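Local coordinates for cytochrome c-550-like protein (Thermosynechococcus elongatus, PDB 4LJI) that probably carries electrons as a low-potential, covalently haem-bound cytochrome c and can partially replace cytochrome c-550 of photosystem II, at residues D5-Q10 against R38-F43. Sequence-based numbering, arbitrary orientation.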
loop_
_atom_site.group_PDB
_atom_site.type_symbol
_atom_site.label_atom_id
_atom_site.label_comp_id
_atom_site.label_asym_id
_atom_site.label_seq_id
_atom_site.Cartn_x
_atom_site.Cartn_y
_atom_site.Cartn_z
ATOM N N ASP A 5 -10.440 -12.223 -11.275
ATOM C CA ASP A 5 -9.005 -12.162 -11.482
ATOM C C ASP A 5 -8.374 -13.557 -11.412
ATOM O O ASP A 5 -8.825 -14.422 -10.669
ATOM C CB ASP A 5 -8.366 -11.170 -10.508
ATOM C CG ASP A 5 -8.656 -9.719 -10.887
ATOM O OD1 ASP A 5 -9.637 -9.472 -11.630
ATOM O OD2 ASP A 5 -7.906 -8.824 -10.447
ATOM N N ASN A 6 -7.339 -13.774 -12.226
ATOM C CA ASN A 6 -6.689 -15.080 -12.295
ATOM C C ASN A 6 -6.177 -15.544 -10.941
ATOM O O ASN A 6 -6.257 -16.723 -10.627
ATOM C CB ASN A 6 -5.556 -15.106 -13.330
ATOM C CG ASN A 6 -4.943 -16.501 -13.494
ATOM O OD1 ASN A 6 -5.592 -17.417 -14.008
ATOM N ND2 ASN A 6 -3.693 -16.667 -13.053
ATOM N N TYR A 7 -5.675 -14.609 -10.141
ATOM C CA TYR A 7 -5.162 -14.951 -8.814
ATOM C C TYR A 7 -6.193 -15.704 -7.986
ATOM O O TYR A 7 -5.862 -16.634 -7.266
ATOM C CB TYR A 7 -4.646 -13.717 -8.074
ATOM C CG TYR A 7 -4.141 -14.012 -6.675
ATOM C CD1 TYR A 7 -2.834 -14.425 -6.463
ATOM C CD2 TYR A 7 -4.985 -13.914 -5.567
ATOM C CE1 TYR A 7 -2.372 -14.713 -5.197
ATOM C CE2 TYR A 7 -4.525 -14.176 -4.293
ATOM C CZ TYR A 7 -3.212 -14.580 -4.118
ATOM O OH TYR A 7 -2.740 -14.855 -2.860
ATOM N N VAL A 8 -7.449 -15.295 -8.103
ATOM C CA VAL A 8 -8.537 -15.955 -7.389
ATOM C C VAL A 8 -8.839 -17.383 -7.895
ATOM O O VAL A 8 -9.099 -18.309 -7.106
ATOM C CB VAL A 8 -9.809 -15.087 -7.453
ATOM C CG1 VAL A 8 -11.024 -15.911 -6.951
ATOM C CG2 VAL A 8 -9.590 -13.756 -6.713
ATOM N N ILE A 9 -8.832 -17.565 -9.211
ATOM C CA ILE A 9 -9.053 -18.892 -9.785
ATOM C C ILE A 9 -7.909 -19.847 -9.435
ATOM O O ILE A 9 -8.144 -20.938 -8.917
ATOM C CB ILE A 9 -9.190 -18.830 -11.315
ATOM C CG1 ILE A 9 -10.326 -17.893 -11.705
ATOM C CG2 ILE A 9 -9.434 -20.214 -11.891
ATOM C CD1 ILE A 9 -11.628 -18.289 -11.106
ATOM N N GLN A 10 -6.676 -19.418 -9.710
ATOM C CA GLN A 10 -5.497 -20.284 -9.636
ATOM C C GLN A 10 -4.868 -20.389 -8.242
ATOM O O GLN A 10 -4.374 -21.450 -7.850
ATOM C CB GLN A 10 -4.436 -19.831 -10.657
ATOM C CG GLN A 10 -3.133 -20.650 -10.635
ATOM C CD GLN A 10 -2.085 -20.132 -11.622
ATOM O OE1 GLN A 10 -2.360 -19.240 -12.430
ATOM N NE2 GLN A 10 -0.876 -20.697 -11.558
ATOM N N ARG A 38 -13.049 -8.671 -5.879
ATOM C CA ARG A 38 -13.279 -7.305 -5.394
ATOM C C ARG A 38 -12.534 -7.052 -4.085
ATOM O O ARG A 38 -11.934 -5.989 -3.853
ATOM C CB ARG A 38 -14.779 -7.014 -5.241
ATOM C CG ARG A 38 -15.489 -6.813 -6.586
ATOM C CD ARG A 38 -16.916 -6.341 -6.425
ATOM N NE ARG A 38 -17.680 -6.561 -7.649
ATOM C CZ ARG A 38 -18.994 -6.378 -7.754
ATOM N NH1 ARG A 38 -19.695 -5.959 -6.709
ATOM N NH2 ARG A 38 -19.605 -6.610 -8.905
ATOM N N GLY A 39 -12.466 -8.093 -3.260
ATOM C CA GLY A 39 -11.767 -8.017 -1.992
ATOM C C GLY A 39 -10.263 -7.894 -2.226
ATOM O O GLY A 39 -9.570 -7.109 -1.532
ATOM N N LYS A 40 -9.749 -8.637 -3.215
ATOM C CA LYS A 40 -8.320 -8.565 -3.608
ATOM C C LYS A 40 -7.971 -7.154 -4.048
ATOM O O LYS A 40 -6.990 -6.573 -3.591
ATOM C CB LYS A 40 -8.017 -9.536 -4.748
ATOM C CG LYS A 40 -6.628 -9.360 -5.371
ATOM C CD LYS A 40 -6.487 -10.249 -6.601
ATOM C CE LYS A 40 -5.136 -10.096 -7.268
ATOM N NZ LYS A 40 -4.122 -10.596 -6.325
ATOM N N ARG A 41 -8.817 -6.587 -4.899
ATOM C CA ARG A 41 -8.596 -5.220 -5.350
ATOM C C ARG A 41 -8.562 -4.233 -4.177
ATOM O O ARG A 41 -7.726 -3.337 -4.131
ATOM C CB ARG A 41 -9.664 -4.848 -6.376
ATOM C CG ARG A 41 -9.536 -3.463 -6.969
ATOM C CD ARG A 41 -10.227 -3.476 -8.304
ATOM N NE ARG A 41 -9.897 -4.693 -9.047
ATOM C CZ ARG A 41 -8.998 -4.752 -10.025
ATOM N NH1 ARG A 41 -8.350 -3.656 -10.395
ATOM N NH2 ARG A 41 -8.765 -5.902 -10.646
ATOM N N LEU A 42 -9.481 -4.379 -3.223
ATOM C CA LEU A 42 -9.444 -3.536 -2.040
ATOM C C LEU A 42 -8.177 -3.719 -1.229
ATOM O O LEU A 42 -7.651 -2.774 -0.670
ATOM C CB LEU A 42 -10.667 -3.809 -1.133
ATOM C CG LEU A 42 -11.939 -3.249 -1.698
ATOM C CD1 LEU A 42 -13.125 -3.744 -0.841
ATOM C CD2 LEU A 42 -11.877 -1.705 -1.698
ATOM N N PHE A 43 -7.681 -4.948 -1.154
ATOM C CA PHE A 43 -6.469 -5.191 -0.408
ATOM C C PHE A 43 -5.288 -4.508 -1.120
ATOM O O PHE A 43 -4.456 -3.876 -0.491
ATOM C CB PHE A 43 -6.259 -6.694 -0.287
ATOM C CG PHE A 43 -5.003 -7.093 0.443
ATOM C CD1 PHE A 43 -4.987 -7.235 1.812
ATOM C CD2 PHE A 43 -3.835 -7.341 -0.272
ATOM C CE1 PHE A 43 -3.838 -7.629 2.467
ATOM C CE2 PHE A 43 -2.695 -7.758 0.395
ATOM C CZ PHE A 43 -2.710 -7.852 1.766
#
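Lys40 lays its ammonium over one face of the Tyr7 ring in a cation-pi contact. Lys40 NZ sits 3.9 Å from the Tyr7 ring centroid. It stands 31° off the ring normal. The offset runs toward the root of the ring, since Tyr7 CG is the nearest ring atom to Lys40 NZ at 3.4 Å. Lys40 CE lies 3.7 Å from Tyr7 CB, and its CD reaches Tyr7 CD2, adding nonpolar contact beside the charge. The lysine chain is extended as far as CE, then bends at chi4 (65°), which turns NZ onto the ring. Beside it, Asp5 OD2 forms a salt bridge of 3.1 Å to Arg41 NH2. This bridge belongs to one of two modelled conformers of Asp5, so it is less certain than the cation-pi contact. The carboxylate meets the edge of the guanidinium, the two planes standing 85° apart. Asp5 OD1 stays 3.8 Å from Arg41 NH2, so a single oxygen-nitrogen pair makes the bridge. The Arg41 chain bends at chi3, which carries NH2 to Asp5, just ahead of helix 6-10.

Asp5 stands at the N-cap position of that helix, but its side chain makes no capping bond. Asp5 N makes a hydrogen bond with Thr37 OG1 of helix 33-46. Phe120 of helix 111-127 touches both Tyr7 and Lys40, so the cation-pi pair borders on a third helix. An alanine in place of Tyr7 would probably leave the lysine ammonium without its aromatic partner and open a gap beside Phe120.

The contact joins the N-terminal helix to helix 33-46, which leads into the haem-attachment segment with Cys47. It pairs two basic side chains with a ring and a carboxylate at the surface, a mix of cation-pi, van der Waals and ionic attraction.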